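Local coordinates for protein OsmC family peroxiredoxin (Aquifex aeolicus, PDB 2E8C) that probably reduces organic hydroperoxides through a pair of redox-active cysteines, as expected of an OsmC family peroxiredoxin, at residues S44-D49 with L104-Y109. Residues are numbered along the deposited sequence; the frame is centred on the assembly and turned at random.
Sequences SCSGVD and LSTEKY
S105 overlaps the CB methylene of D49, its own CB 3.4 Å from D49 CB, while its hydroxyl reaches out between D49 and S46. With OG anti to the backbone N (chi1 173°), the hydroxyl is carried across to helix 34-56, where S105 OG donates to D49 OD2 at 2.8 Å. The acceptor uses its anti lone pair, directed away from OD1. S46 OG lies 2.7 Å from S105 OG and also hydrogen-bonds Y87 OH; S46 and S105, both buried, thus keep their hydroxyls within a polar network that reaches D49 and Y87. Serine suits both positions: it is small enough for the backbones to come near, with the CA atoms of D49 and S105 5.6 Å apart, and each hydroxyl can both give and accept a bond. Aspartate is short enough to bring a carboxylate oxygen to S105 across this spacing. The carboxylate of D49 also rests against the base of Y109, with D49 OD1 3.5 Å from Y109 CB, and its plane lies 56° from that of the Y109 ring. The ring leads off instead to H76 of the second subunit, which it meets edge-to-face. An alanine in place of D49 would probably leave the S105 hydroxyl without its carboxylate acceptor and open a gap beside Y109 CB. Residues 105-109 make a wider pi-type turn, in which Y109 N bonds L104 O, and C110 follows. C45 and C110 form a disulfide; segments 44-49 and 104-109 cross at 106°, packing helix 34-56 against helix 95-109 beside the cysteine pair, consistent with the redox site of the OsmC fold at the dimer interface.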
loop_
_atom_site.group_PDB
_atom_site.type_symbol
_atom_site.label_atom_id
_atom_site.label_comp_id
_atom_site.label_asym_id
_atom_site.label_seq_id
_atom_site.Cartn_x
_atom_site.Cartn_y
_atom_site.Cartn_z
ATOM N N SER A 44 7.850 4.461 0.120
ATOM C CA SER A 44 8.900 3.747 -0.613
ATOM C C SER A 44 8.898 4.100 -2.096
ATOM O O SER A 44 9.953 4.273 -2.711
ATOM C CB SER A 44 8.743 2.232 -0.426
ATOM O OG SER A 44 7.431 1.794 -0.745
ATOM N N CYS A 45 7.702 4.200 -2.667
ATOM C CA CYS A 45 7.542 4.566 -4.071
ATOM C C CYS A 45 8.205 5.913 -4.298
ATOM O O CYS A 45 9.062 6.061 -5.162
ATOM C CB CYS A 45 6.061 4.678 -4.380
ATOM S SG CYS A 45 5.460 5.353 -5.970
ATOM N N SER A 46 7.798 6.897 -3.508
ATOM C CA SER A 46 8.349 8.236 -3.633
ATOM C C SER A 46 9.828 8.200 -3.260
ATOM O O SER A 46 10.657 8.816 -3.924
ATOM C CB SER A 46 7.592 9.203 -2.723
ATOM O OG SER A 46 8.026 10.540 -2.931
ATOM N N GLY A 47 10.148 7.458 -2.202
ATOM C CA GLY A 47 11.526 7.345 -1.761
ATOM C C GLY A 47 12.445 6.877 -2.875
ATOM O O GLY A 47 13.570 7.360 -3.004
ATOM N N VAL A 48 11.976 5.927 -3.678
ATOM C CA VAL A 48 12.766 5.417 -4.794
ATOM C C VAL A 48 13.030 6.559 -5.786
ATOM O O VAL A 48 14.147 6.702 -6.289
ATOM C CB VAL A 48 12.033 4.258 -5.511
ATOM C CG1 VAL A 48 12.755 3.889 -6.802
ATOM C CG2 VAL A 48 11.960 3.045 -4.587
ATOM N N ASP A 49 12.006 7.371 -6.057
ATOM C CA ASP A 49 12.155 8.508 -6.970
ATOM C C ASP A 49 13.195 9.499 -6.443
ATOM O O ASP A 49 14.134 9.875 -7.147
ATOM C CB ASP A 49 10.837 9.276 -7.137
ATOM C CG ASP A 49 9.741 8.454 -7.772
ATOM O OD1 ASP A 49 10.033 7.569 -8.605
ATOM O OD2 ASP A 49 8.565 8.723 -7.451
ATOM N N LEU A 104 9.156 16.361 -8.391
ATOM C CA LEU A 104 9.068 15.487 -9.556
ATOM C C LEU A 104 8.421 14.166 -9.143
ATOM O O LEU A 104 7.614 13.598 -9.873
ATOM C CB LEU A 104 10.457 15.216 -10.144
ATOM C CG LEU A 104 11.104 16.365 -10.924
ATOM C CD1 LEU A 104 12.542 16.000 -11.290
ATOM C CD2 LEU A 104 10.284 16.649 -12.178
ATOM N N SER A 105 8.781 13.682 -7.961
ATOM C CA SER A 105 8.227 12.430 -7.467
ATOM C C SER A 105 6.734 12.543 -7.188
ATOM O O SER A 105 5.937 11.800 -7.745
ATOM C CB SER A 105 8.947 11.994 -6.192
ATOM O OG SER A 105 8.300 10.866 -5.623
ATOM N N THR A 106 6.364 13.490 -6.332
ATOM C CA THR A 106 4.970 13.677 -5.954
ATOM C C THR A 106 4.045 14.173 -7.059
ATOM O O THR A 106 2.832 13.972 -6.989
ATOM C CB THR A 106 4.846 14.652 -4.774
ATOM O OG1 THR A 106 5.333 15.940 -5.168
ATOM C CG2 THR A 106 5.648 14.150 -3.582
ATOM N N GLU A 107 4.604 14.815 -8.076
ATOM C CA GLU A 107 3.778 15.344 -9.148
ATOM C C GLU A 107 3.873 14.584 -10.461
ATOM O O GLU A 107 3.030 14.766 -11.340
ATOM C CB GLU A 107 4.112 16.827 -9.378
ATOM C CG GLU A 107 3.829 17.699 -8.154
ATOM C CD GLU A 107 4.191 19.164 -8.353
ATOM O OE1 GLU A 107 3.670 19.788 -9.299
ATOM O OE2 GLU A 107 4.990 19.696 -7.554
ATOM N N LYS A 108 4.867 13.710 -10.596
ATOM C CA LYS A 108 5.022 12.986 -11.851
ATOM C C LYS A 108 5.413 11.514 -11.797
ATOM O O LYS A 108 4.795 10.679 -12.453
ATOM C CB LYS A 108 6.036 13.731 -12.722
ATOM C CG LYS A 108 6.380 13.044 -14.033
ATOM C CD LYS A 108 7.458 13.819 -14.781
ATOM C CE LYS A 108 7.718 13.234 -16.161
ATOM N NZ LYS A 108 6.502 13.302 -17.016
ATOM N N TYR A 109 6.432 11.189 -11.017
ATOM C CA TYR A 109 6.926 9.821 -10.971
ATOM C C TYR A 109 6.331 8.760 -10.044
ATOM O O TYR A 109 6.192 7.609 -10.462
ATOM C CB TYR A 109 8.439 9.860 -10.778
ATOM C CG TYR A 109 9.165 10.421 -11.985
ATOM C CD1 TYR A 109 9.182 9.722 -13.191
ATOM C CD2 TYR A 109 9.808 11.658 -11.932
ATOM C CE1 TYR A 109 9.816 10.235 -14.314
ATOM C CE2 TYR A 109 10.452 12.184 -13.060
ATOM C CZ TYR A 109 10.449 11.462 -14.245
ATOM O OH TYR A 109 11.078 11.953 -15.366
#